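Local coordinates for protein malonyl CoA reductase (malonate semialdehyde-forming) (Sulfolobus tokodaii, PDB 2EP5) that probably reduces malonyl-CoA to malonate semialdehyde with NADPH, and belongs to the aspartate-semialdehyde dehydrogenase family of oxidoreductases, at residues Leu85-Ala90 against Asn107-Arg112; Ser8-Thr13 against Val81-Pro86; Pro115-Ile120 against Gly143-Asn148. One frame throughout, in Å; residues are numbered along the deposited sequence.

Contact 1. Residues Leu85-Ala90 against Asn107-Arg112; sequences LPNELA and NASPFR
P86 O is gripped by two backbone donors, the N-H groups of L89 and A90, with L89 N at 3.0 Å from it. This pair joins P86 to the first turn of helix 87-99. The CB of A90 points toward the other segment and meets A108 CB tip to tip at 3.4 Å. A108 CB also lies 3.4 Å from L85 O, roughly at a right angle to the A90 contact. The two segments follow neighbouring strands, 80-83 and 103-106, of the Rossmann domain, with helix 87-99 as the crossover of the beta-alpha-beta unit between them. Beyond A108 the chain makes a type II turn, closed by R112 N to S109 O (3.0 Å), with F111 at positive phi (78°). At its near corner P110 faces 85-90, its CG 3.3 Å from N87 O. R112 folds back under the turn. Its guanidinium face lies against S109 CA, its NH2 donates to N107 O at 2.7 Å almost in the guanidinium plane, and its NH1 forms a salt bridge with E211. The side chain of N87 lies beside S109, about 9 Å from that of C151, the predicted acyl-thioester nucleophile.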
ATOM      1  N   LEU A  85     -17.610 -23.802  -1.341  1.00 21.45           N
ATOM      2  CA  LEU A  85     -18.693 -22.996  -0.783  1.00 21.93           C
ATOM      3  C   LEU A  85     -18.278 -22.225   0.467  1.00 22.67           C
ATOM      4  O   LEU A  85     -17.378 -22.640   1.206  1.00 22.46           O
ATOM      5  CB  LEU A  85     -19.872 -23.892  -0.415  1.00 18.02           C
ATOM      6  CG  LEU A  85     -20.634 -24.589  -1.534  1.00 20.42           C
ATOM      7  CD1 LEU A  85     -21.432 -25.762  -0.944  1.00 18.81           C
ATOM      8  CD2 LEU A  85     -21.549 -23.586  -2.243  1.00 15.86           C
ATOM      9  N   PRO A  86     -18.918 -21.074   0.711  1.00 23.33           N
ATOM     10  CA  PRO A  86     -18.517 -20.359   1.925  1.00 22.82           C
ATOM     11  C   PRO A  86     -18.943 -21.176   3.157  1.00 23.07           C
ATOM     12  O   PRO A  86     -19.935 -21.913   3.123  1.00 22.12           O
ATOM     13  CB  PRO A  86     -19.236 -19.007   1.800  1.00 22.37           C
ATOM     14  CG  PRO A  86     -20.365 -19.263   0.830  1.00 24.61           C
ATOM     15  CD  PRO A  86     -19.764 -20.235  -0.159  1.00 24.27           C
ATOM     16  N   ASN A  87     -18.169 -21.050   4.228  1.00 21.84           N
ATOM     17  CA  ASN A  87     -18.412 -21.773   5.468  1.00 23.13           C
ATOM     18  C   ASN A  87     -19.850 -21.714   5.990  1.00 22.76           C
ATOM     19  O   ASN A  87     -20.380 -22.719   6.462  1.00 22.90           O
ATOM     20  CB  ASN A  87     -17.438 -21.273   6.552  1.00 20.92           C
ATOM     21  CG  ASN A  87     -15.987 -21.645   6.258  1.00 21.05           C
ATOM     22  OD1 ASN A  87     -15.049 -21.051   6.809  1.00 21.13           O
ATOM     23  ND2 ASN A  87     -15.798 -22.641   5.401  1.00 17.17           N
ATOM     24  N   GLU A  88     -20.487 -20.553   5.898  1.00 23.53           N
ATOM     25  CA  GLU A  88     -21.855 -20.398   6.400  1.00 25.76           C
ATOM     26  C   GLU A  88     -22.956 -21.027   5.541  1.00 24.13           C
ATOM     27  O   GLU A  88     -24.126 -20.990   5.917  1.00 23.41           O
ATOM     28  CB  GLU A  88     -22.183 -18.917   6.604  1.00 26.93           C
ATOM     29  CG  GLU A  88     -20.979 -17.998   6.555  1.00 34.79           C
ATOM     30  CD  GLU A  88     -20.324 -17.962   5.182  1.00 37.66           C
ATOM     31  OE1 GLU A  88     -20.997 -17.570   4.198  1.00 38.97           O
ATOM     32  OE2 GLU A  88     -19.133 -18.330   5.093  1.00 37.84           O
ATOM     33  N   LEU A  89     -22.600 -21.609   4.400  1.00 24.39           N
ATOM     34  CA  LEU A  89     -23.616 -22.219   3.537  1.00 25.66           C
ATOM     35  C   LEU A  89     -23.341 -23.685   3.237  1.00 25.01           C
ATOM     36  O   LEU A  89     -24.232 -24.418   2.821  1.00 26.73           O
ATOM     37  CB  LEU A  89     -23.702 -21.463   2.207  1.00 26.59           C
ATOM     38  CG  LEU A  89     -23.996 -19.963   2.266  1.00 30.53           C
ATOM     39  CD1 LEU A  89     -23.890 -19.347   0.871  1.00 29.99           C
ATOM     40  CD2 LEU A  89     -25.383 -19.749   2.848  1.00 30.29           C
ATOM     41  N   ALA A  90     -22.104 -24.105   3.456  1.00 24.14           N
ATOM     42  CA  ALA A  90     -21.690 -25.464   3.156  1.00 24.38           C
ATOM     43  C   ALA A  90     -22.373 -26.626   3.875  1.00 24.94           C
ATOM     44  O   ALA A  90     -22.630 -27.652   3.253  1.00 24.51           O
ATOM     45  CB  ALA A  90     -20.173 -25.580   3.334  1.00 22.78           C
ATOM     46  N   ASN A 107     -13.518 -27.925   0.920  1.00 19.91           N
ATOM     47  CA  ASN A 107     -12.551 -27.206   1.735  1.00 19.51           C
ATOM     48  C   ASN A 107     -13.233 -26.205   2.665  1.00 17.94           C
ATOM     49  O   ASN A 107     -12.579 -25.367   3.277  1.00 20.10           O
ATOM     50  CB  ASN A 107     -11.442 -26.539   0.880  1.00 17.33           C
ATOM     51  CG  ASN A 107     -11.975 -25.664  -0.262  1.00 19.00           C
ATOM     52  OD1 ASN A 107     -11.487 -25.755  -1.395  1.00 19.85           O
ATOM     53  ND2 ASN A 107     -12.945 -24.806   0.029  1.00 14.58           N
ATOM     54  N   ALA A 108     -14.555 -26.306   2.778  1.00 19.20           N
ATOM     55  CA  ALA A 108     -15.321 -25.436   3.675  1.00 20.37           C
ATOM     56  C   ALA A 108     -15.248 -26.051   5.073  1.00 20.91           C
ATOM     57  O   ALA A 108     -15.176 -27.268   5.215  1.00 21.27           O
ATOM     58  CB  ALA A 108     -16.768 -25.341   3.220  1.00 18.87           C
ATOM     59  N   SER A 109     -15.290 -25.207   6.097  1.00 21.68           N
ATOM     60  CA  SER A 109     -15.175 -25.641   7.496  1.00 21.57           C
ATOM     61  C   SER A 109     -16.154 -26.661   8.114  1.00 21.25           C
ATOM     62  O   SER A 109     -15.742 -27.496   8.921  1.00 22.74           O
ATOM     63  CB  SER A 109     -15.126 -24.404   8.390  1.00 18.65           C
ATOM     64  OG  SER A 109     -16.313 -23.659   8.254  1.00 20.63           O
ATOM     65  N   PRO A 110     -17.452 -26.609   7.768  1.00 20.94           N
ATOM     66  CA  PRO A 110     -18.380 -27.581   8.366  1.00 21.39           C
ATOM     67  C   PRO A 110     -17.938 -29.049   8.254  1.00 21.95           C
ATOM     68  O   PRO A 110     -17.497 -29.493   7.193  1.00 21.75           O
ATOM     69  CB  PRO A 110     -19.686 -27.309   7.621  1.00 21.67           C
ATOM     70  CG  PRO A 110     -19.605 -25.826   7.361  1.00 19.60           C
ATOM     71  CD  PRO A 110     -18.171 -25.672   6.889  1.00 19.74           C
ATOM     72  N   PHE A 111     -18.040 -29.779   9.364  1.00 20.48           N
ATOM     73  CA  PHE A 111     -17.671 -31.192   9.421  1.00 21.92           C
ATOM     74  C   PHE A 111     -16.173 -31.491   9.505  1.00 22.81           C
ATOM     75  O   PHE A 111     -15.789 -32.632   9.762  1.00 22.83           O
ATOM     76  CB  PHE A 111     -18.238 -31.946   8.213  1.00 23.74           C
ATOM     77  CG  PHE A 111     -19.734 -32.049   8.203  1.00 26.33           C
ATOM     78  CD1 PHE A 111     -20.399 -32.803   9.168  1.00 27.24           C
ATOM     79  CD2 PHE A 111     -20.481 -31.392   7.225  1.00 26.71           C
ATOM     80  CE1 PHE A 111     -21.792 -32.903   9.161  1.00 27.86           C
ATOM     81  CE2 PHE A 111     -21.870 -31.483   7.207  1.00 27.57           C
ATOM     82  CZ  PHE A 111     -22.528 -32.243   8.181  1.00 28.81           C
ATOM     83  N   ARG A 112     -15.323 -30.488   9.292  1.00 23.01           N
ATOM     84  CA  ARG A 112     -13.878 -30.730   9.322  1.00 23.22           C
ATOM     85  C   ARG A 112     -13.410 -31.508  10.544  1.00 22.69           C
ATOM     86  O   ARG A 112     -12.473 -32.305  10.460  1.00 23.61           O
ATOM     87  CB  ARG A 112     -13.103 -29.418   9.261  1.00 21.45           C
ATOM     88  CG  ARG A 112     -12.904 -28.853   7.878  1.00 24.28           C
ATOM     89  CD  ARG A 112     -12.027 -27.616   7.991  1.00 25.38           C
ATOM     90  NE  ARG A 112     -12.026 -26.774   6.802  1.00 21.28           N
ATOM     91  CZ  ARG A 112     -11.822 -25.463   6.851  1.00 22.25           C
ATOM     92  NH1 ARG A 112     -11.615 -24.874   8.024  1.00 20.09           N
ATOM     93  NH2 ARG A 112     -11.822 -24.739   5.739  1.00 19.32           N
TER

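Contact 2. Residues Ser8-Thr13 against Val81-Pro86; sequences SLLGST and VLSALP
Strands 8-10 and 81-83 are parallel neighbours in the Rossmann sheet, and the first runs into the glycine-rich loop, GSTG, that in this family lies at the nucleotide site. Three backbone bonds of 2.9 Å, L82 N to S8 O, L10 N to L82 O and A84 N to L10 O, set the register. The middle one is nearly straight, 168° at the hydrogen, with its donor in the carbonyl plane. Packing is tightest around L10. The L10 and V81 side chains cross obliquely, L10 CD1 3.5 Å from V81 CG1, while L85 leans in from the loop, CG meeting L10 CB at 3.6 Å and CD1 meeting L10 CD2. An alanine at L85 would lose CG and both methyls and would probably loosen L10 and its packing with I93 of helix 87-99. S8 OG is buried here against the V81 methyls and has no polar partner in the model. The loose side is at exposed P86 and partly exposed T13, while S12 turns away to S36. G11, phi 59°, is the loop's tight point: a CB there would come 2.9 Å from L85 N. Its carbonyl O touches A84 CB at 3.3 Å.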
ATOM      1  N   SER A   8     -17.802 -31.733 -10.557  1.00 24.89           N
ATOM      2  CA  SER A   8     -18.579 -30.501 -10.543  1.00 24.31           C
ATOM      3  C   SER A   8     -17.935 -29.635  -9.460  1.00 23.34           C
ATOM      4  O   SER A   8     -17.201 -30.145  -8.618  1.00 20.74           O
ATOM      5  CB  SER A   8     -20.042 -30.779 -10.202  1.00 22.87           C
ATOM      6  OG  SER A   8     -20.193 -31.155  -8.853  1.00 23.61           O
ATOM      7  N   LEU A   9     -18.203 -28.334  -9.484  1.00 24.07           N
ATOM      8  CA  LEU A   9     -17.614 -27.425  -8.507  1.00 23.77           C
ATOM      9  C   LEU A   9     -18.626 -26.482  -7.860  1.00 24.08           C
ATOM     10  O   LEU A   9     -19.273 -25.689  -8.548  1.00 24.19           O
ATOM     11  CB  LEU A   9     -16.504 -26.606  -9.172  1.00 22.15           C
ATOM     12  CG  LEU A   9     -15.761 -25.576  -8.308  1.00 26.12           C
ATOM     13  CD1 LEU A   9     -14.998 -26.284  -7.189  1.00 22.45           C
ATOM     14  CD2 LEU A   9     -14.803 -24.763  -9.182  1.00 21.69           C
ATOM     15  N   LEU A  10     -18.759 -26.584  -6.538  1.00 22.75           N
ATOM     16  CA  LEU A  10     -19.659 -25.725  -5.768  1.00 22.04           C
ATOM     17  C   LEU A  10     -18.886 -24.470  -5.342  1.00 21.63           C
ATOM     18  O   LEU A  10     -17.713 -24.554  -4.992  1.00 17.13           O
ATOM     19  CB  LEU A  10     -20.173 -26.469  -4.533  1.00 23.02           C
ATOM     20  CG  LEU A  10     -21.417 -27.373  -4.650  1.00 25.71           C
ATOM     21  CD1 LEU A  10     -21.419 -28.165  -5.956  1.00 26.05           C
ATOM     22  CD2 LEU A  10     -21.448 -28.302  -3.456  1.00 22.39           C
ATOM     23  N   GLY A  11     -19.543 -23.314  -5.372  1.00 21.41           N
ATOM     24  CA  GLY A  11     -18.868 -22.083  -5.008  1.00 23.12           C
ATOM     25  C   GLY A  11     -17.677 -21.883  -5.933  1.00 23.49           C
ATOM     26  O   GLY A  11     -16.536 -21.795  -5.481  1.00 23.37           O
ATOM     27  N   SER A  12     -17.956 -21.819  -7.234  1.00 22.45           N
ATOM     28  CA  SER A  12     -16.935 -21.666  -8.266  1.00 22.03           C
ATOM     29  C   SER A  12     -16.647 -20.213  -8.616  1.00 23.18           C
ATOM     30  O   SER A  12     -15.731 -19.920  -9.377  1.00 22.36           O
ATOM     31  CB  SER A  12     -17.382 -22.388  -9.536  1.00 22.52           C
ATOM     32  OG  SER A  12     -18.564 -21.798 -10.062  1.00 20.90           O
ATOM     33  N   THR A  13     -17.437 -19.311  -8.050  1.00 25.14           N
ATOM     34  CA  THR A  13     -17.322 -17.879  -8.310  1.00 25.41           C
ATOM     35  C   THR A  13     -16.312 -17.128  -7.437  1.00 24.94           C
ATOM     36  O   THR A  13     -15.760 -16.110  -7.858  1.00 26.60           O
ATOM     37  CB  THR A  13     -18.727 -17.239  -8.188  1.00 25.75           C
ATOM     38  OG1 THR A  13     -19.439 -17.438  -9.414  1.00 29.01           O
ATOM     39  CG2 THR A  13     -18.648 -15.775  -7.871  1.00 28.39           C
ATOM     40  N   VAL A  81     -18.099 -34.471  -6.459  1.00 23.12           N
ATOM     41  CA  VAL A  81     -18.472 -33.079  -6.301  1.00 20.72           C
ATOM     42  C   VAL A  81     -17.419 -32.407  -5.438  1.00 21.89           C
ATOM     43  O   VAL A  81     -17.140 -32.862  -4.328  1.00 21.77           O
ATOM     44  CB  VAL A  81     -19.824 -32.927  -5.605  1.00 20.72           C
ATOM     45  CG1 VAL A  81     -20.193 -31.454  -5.522  1.00 19.67           C
ATOM     46  CG2 VAL A  81     -20.888 -33.698  -6.360  1.00 19.74           C
ATOM     47  N   LEU A  82     -16.814 -31.347  -5.967  1.00 20.76           N
ATOM     48  CA  LEU A  82     -15.807 -30.596  -5.229  1.00 20.60           C
ATOM     49  C   LEU A  82     -16.522 -29.356  -4.708  1.00 19.84           C
ATOM     50  O   LEU A  82     -17.425 -28.840  -5.361  1.00 19.50           O
ATOM     51  CB  LEU A  82     -14.651 -30.193  -6.144  1.00 19.98           C
ATOM     52  CG  LEU A  82     -14.033 -31.288  -7.016  1.00 21.66           C
ATOM     53  CD1 LEU A  82     -12.743 -30.751  -7.594  1.00 19.75           C
ATOM     54  CD2 LEU A  82     -13.759 -32.549  -6.213  1.00 19.03           C
ATOM     55  N   SER A  83     -16.122 -28.874  -3.539  1.00 20.57           N
ATOM     56  CA  SER A  83     -16.784 -27.721  -2.951  1.00 19.68           C
ATOM     57  C   SER A  83     -15.861 -26.649  -2.397  1.00 20.04           C
ATOM     58  O   SER A  83     -14.901 -26.937  -1.673  1.00 16.75           O
ATOM     59  CB  SER A  83     -17.730 -28.186  -1.839  1.00 20.11           C
ATOM     60  OG  SER A  83     -18.448 -27.093  -1.291  1.00 23.00           O
ATOM     61  N   ALA A  84     -16.175 -25.406  -2.746  1.00 19.99           N
ATOM     62  CA  ALA A  84     -15.430 -24.247  -2.283  1.00 21.89           C
ATOM     63  C   ALA A  84     -16.456 -23.268  -1.731  1.00 21.50           C
ATOM     64  O   ALA A  84     -16.216 -22.068  -1.669  1.00 22.77           O
ATOM     65  CB  ALA A  84     -14.664 -23.614  -3.432  1.00 23.48           C
ATOM     66  N   LEU A  85     -17.610 -23.802  -1.341  1.00 21.45           N
ATOM     67  CA  LEU A  85     -18.693 -22.996  -0.783  1.00 21.93           C
ATOM     68  C   LEU A  85     -18.278 -22.225   0.467  1.00 22.67           C
ATOM     69  O   LEU A  85     -17.378 -22.640   1.206  1.00 22.46           O
ATOM     70  CB  LEU A  85     -19.872 -23.892  -0.415  1.00 18.02           C
ATOM     71  CG  LEU A  85     -20.634 -24.589  -1.534  1.00 20.42           C
ATOM     72  CD1 LEU A  85     -21.432 -25.762  -0.944  1.00 18.81           C
ATOM     73  CD2 LEU A  85     -21.549 -23.586  -2.243  1.00 15.86           C
ATOM     74  N   PRO A  86     -18.918 -21.074   0.711  1.00 23.33           N
ATOM     75  CA  PRO A  86     -18.517 -20.359   1.925  1.00 22.82           C
ATOM     76  C   PRO A  86     -18.943 -21.176   3.157  1.00 23.07           C
ATOM     77  O   PRO A  86     -19.935 -21.913   3.123  1.00 22.12           O
ATOM     78  CB  PRO A  86     -19.236 -19.007   1.800  1.00 22.37           C
ATOM     79  CG  PRO A  86     -20.365 -19.263   0.830  1.00 24.61           C
ATOM     80  CD  PRO A  86     -19.764 -20.235  -0.159  1.00 24.27           C
TER

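Contact 3. Residues Pro115-Ile120 against Gly143-Asn148; sequences PDVPLI and GILVKN
Strand 144-147 is the outermost strand of the parallel Rossmann sheet within this chain, and residues 117-120 lie along its outer edge, bridging it once, at L119 and K147. Two backbone bonds make the bridge: K147 N donates to P118 O at 2.9 Å, nearly along the C=O axis, and K147 O receives I120 N at 2.7 Å in the carbonyl plane. The two bonds straddle L119 as in a parallel bridge, and residues 117-120 and 145-148 run 35° apart. A side-chain bond extends them: N148 ND2 reaches I120 O at 2.8 Å. ND2 also meets T340 OG1, and OD1 is bonded to T337 OG1, so both ends of the amide are pinned and its rotation is fixed. The lysine chain of K147 bends at chi2 (-73°) and carries NZ away from 115-120 to a salt bridge with E94. The apolar contacts fall on two sides. V117 lies alongside K147, CG1 3.9 Å from K147 CG, and its CG1 also meets L145 CG. The I120 and V146 side chains cross obliquely, CG1 to CG1 3.9 Å, beside helix 334-347. L119, its CG anti to the backbone N, swings CD1 back to 3.4 Å from N148 C.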
ATOM      1  N   PRO A 115     -15.465 -36.716  13.701  1.00 23.82           N
ATOM      2  CA  PRO A 115     -14.687 -37.942  13.933  1.00 24.53           C
ATOM      3  C   PRO A 115     -14.791 -39.002  12.840  1.00 26.29           C
ATOM      4  O   PRO A 115     -13.917 -39.859  12.726  1.00 27.81           O
ATOM      5  CB  PRO A 115     -15.237 -38.457  15.261  1.00 25.57           C
ATOM      6  CG  PRO A 115     -15.667 -37.209  15.960  1.00 25.92           C
ATOM      7  CD  PRO A 115     -16.330 -36.427  14.858  1.00 24.97           C
ATOM      8  N   ASP A 116     -15.857 -38.953  12.044  1.00 26.32           N
ATOM      9  CA  ASP A 116     -16.036 -39.928  10.969  1.00 26.93           C
ATOM     10  C   ASP A 116     -15.671 -39.354   9.607  1.00 28.05           C
ATOM     11  O   ASP A 116     -15.756 -40.044   8.586  1.00 29.37           O
ATOM     12  CB  ASP A 116     -17.482 -40.421  10.927  1.00 26.62           C
ATOM     13  CG  ASP A 116     -17.932 -41.008  12.245  1.00 27.45           C
ATOM     14  OD1 ASP A 116     -17.165 -41.797  12.839  1.00 25.32           O
ATOM     15  OD2 ASP A 116     -19.056 -40.681  12.681  1.00 29.44           O
ATOM     16  N   VAL A 117     -15.262 -38.091   9.588  1.00 26.67           N
ATOM     17  CA  VAL A 117     -14.907 -37.440   8.339  1.00 25.00           C
ATOM     18  C   VAL A 117     -13.412 -37.153   8.288  1.00 25.28           C
ATOM     19  O   VAL A 117     -12.860 -36.501   9.174  1.00 24.64           O
ATOM     20  CB  VAL A 117     -15.694 -36.128   8.175  1.00 24.31           C
ATOM     21  CG1 VAL A 117     -15.382 -35.490   6.839  1.00 21.81           C
ATOM     22  CG2 VAL A 117     -17.186 -36.409   8.305  1.00 22.89           C
ATOM     23  N   PRO A 118     -12.733 -37.644   7.243  1.00 25.08           N
ATOM     24  CA  PRO A 118     -11.289 -37.414   7.115  1.00 23.67           C
ATOM     25  C   PRO A 118     -10.995 -35.948   6.777  1.00 22.49           C
ATOM     26  O   PRO A 118     -11.689 -35.351   5.951  1.00 20.52           O
ATOM     27  CB  PRO A 118     -10.883 -38.340   5.966  1.00 23.70           C
ATOM     28  CG  PRO A 118     -12.064 -39.295   5.804  1.00 26.04           C
ATOM     29  CD  PRO A 118     -13.244 -38.439   6.117  1.00 23.89           C
ATOM     30  N   LEU A 119      -9.991 -35.372   7.437  1.00 21.09           N
ATOM     31  CA  LEU A 119      -9.571 -33.990   7.173  1.00 21.59           C
ATOM     32  C   LEU A 119      -8.229 -34.195   6.487  1.00 20.95           C
ATOM     33  O   LEU A 119      -7.231 -34.516   7.131  1.00 20.96           O
ATOM     34  CB  LEU A 119      -9.400 -33.205   8.474  1.00 20.03           C
ATOM     35  CG  LEU A 119      -9.162 -31.697   8.337  1.00 20.42           C
ATOM     36  CD1 LEU A 119     -10.278 -31.057   7.506  1.00 18.97           C
ATOM     37  CD2 LEU A 119      -9.096 -31.074   9.721  1.00 19.43           C
ATOM     38  N   ILE A 120      -8.208 -34.017   5.174  1.00 21.36           N
ATOM     39  CA  ILE A 120      -7.002 -34.284   4.417  1.00 22.38           C
ATOM     40  C   ILE A 120      -6.107 -33.174   3.901  1.00 23.98           C
ATOM     41  O   ILE A 120      -6.560 -32.142   3.414  1.00 23.27           O
ATOM     42  CB  ILE A 120      -7.319 -35.187   3.196  1.00 21.78           C
ATOM     43  CG1 ILE A 120      -8.060 -36.450   3.654  1.00 22.11           C
ATOM     44  CG2 ILE A 120      -6.026 -35.583   2.478  1.00 19.80           C
ATOM     45  CD1 ILE A 120      -7.290 -37.288   4.656  1.00 21.91           C
ATOM     46  N   GLY A 143     -23.791 -41.476   0.746  1.00 33.27           N
ATOM     47  CA  GLY A 143     -22.661 -40.835   0.100  1.00 31.55           C
ATOM     48  C   GLY A 143     -21.350 -40.856   0.862  1.00 29.50           C
ATOM     49  O   GLY A 143     -21.199 -41.571   1.852  1.00 29.85           O
ATOM     50  N   ILE A 144     -20.404 -40.055   0.384  1.00 26.51           N
ATOM     51  CA  ILE A 144     -19.074 -39.944   0.968  1.00 25.07           C
ATOM     52  C   ILE A 144     -18.691 -38.474   1.158  1.00 24.82           C
ATOM     53  O   ILE A 144     -18.908 -37.650   0.270  1.00 24.89           O
ATOM     54  CB  ILE A 144     -18.018 -40.601   0.048  1.00 26.38           C
ATOM     55  CG1 ILE A 144     -18.204 -42.120   0.027  1.00 28.74           C
ATOM     56  CG2 ILE A 144     -16.618 -40.208   0.490  1.00 27.35           C
ATOM     57  CD1 ILE A 144     -18.096 -42.791   1.396  1.00 32.14           C
ATOM     58  N   LEU A 145     -18.125 -38.148   2.315  1.00 23.91           N
ATOM     59  CA  LEU A 145     -17.698 -36.782   2.593  1.00 21.01           C
ATOM     60  C   LEU A 145     -16.254 -36.745   3.077  1.00 22.25           C
ATOM     61  O   LEU A 145     -15.868 -37.477   4.002  1.00 21.24           O
ATOM     62  CB  LEU A 145     -18.600 -36.126   3.641  1.00 19.40           C
ATOM     63  CG  LEU A 145     -18.224 -34.676   3.969  1.00 17.69           C
ATOM     64  CD1 LEU A 145     -18.347 -33.828   2.722  1.00 17.68           C
ATOM     65  CD2 LEU A 145     -19.126 -34.126   5.052  1.00 18.06           C
ATOM     66  N   VAL A 146     -15.456 -35.898   2.429  1.00 21.66           N
ATOM     67  CA  VAL A 146     -14.047 -35.718   2.775  1.00 19.63           C
ATOM     68  C   VAL A 146     -13.819 -34.219   2.949  1.00 19.22           C
ATOM     69  O   VAL A 146     -14.399 -33.403   2.232  1.00 20.29           O
ATOM     70  CB  VAL A 146     -13.105 -36.259   1.664  1.00 19.81           C
ATOM     71  CG1 VAL A 146     -11.646 -36.030   2.058  1.00 17.54           C
ATOM     72  CG2 VAL A 146     -13.360 -37.754   1.437  1.00 17.87           C
ATOM     73  N   LYS A 147     -12.985 -33.847   3.905  1.00 17.96           N
ATOM     74  CA  LYS A 147     -12.740 -32.440   4.136  1.00 16.75           C
ATOM     75  C   LYS A 147     -11.281 -32.048   4.045  1.00 16.11           C
ATOM     76  O   LYS A 147     -10.384 -32.878   4.178  1.00 16.42           O
ATOM     77  CB  LYS A 147     -13.305 -32.041   5.499  1.00 17.01           C
ATOM     78  CG  LYS A 147     -14.819 -31.867   5.510  1.00 19.03           C
ATOM     79  CD  LYS A 147     -15.220 -30.583   4.784  1.00 19.52           C
ATOM     80  CE  LYS A 147     -16.722 -30.468   4.629  1.00 18.44           C
ATOM     81  NZ  LYS A 147     -17.137 -29.084   4.277  1.00 20.05           N
ATOM     82  N   ASN A 148     -11.056 -30.768   3.784  1.00 16.99           N
ATOM     83  CA  ASN A 148      -9.717 -30.207   3.701  1.00 17.04           C
ATOM     84  C   ASN A 148      -9.677 -29.152   4.797  1.00 17.91           C
ATOM     85  O   ASN A 148     -10.685 -28.506   5.087  1.00 18.40           O
ATOM     86  CB  ASN A 148      -9.481 -29.582   2.327  1.00 15.52           C
ATOM     87  CG  ASN A 148      -9.373 -30.622   1.237  1.00 15.68           C
ATOM     88  OD1 ASN A 148     -10.157 -30.639   0.288  1.00 14.70           O
ATOM     89  ND2 ASN A 148      -8.398 -31.510   1.371  1.00 14.20           N
TER

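Overall arrangement
All three contacts sit in the Rossmann domain, but at different depths. Contacts 2 and 3 are buried: contact 2 joins two inner strands by regular parallel pairing, whereas contact 3 finishes the edge of the same sheet with a loop bridged once. Contact 1 is only partly buried; it sets the start of helix 87-99 against the loop after strand 103-106, largely by packing, with polar ties inside each segment. Contact 1 shares L85 and P86 with contact 2, and N107 N probably bonds to S83 O. Contact 1 meets contact 3 where K147 NZ hydrogen-bonds A108 O (2.8 Å) and where R112 CG packs against L119 CD1. Contacts 2 and 3 do not touch each other.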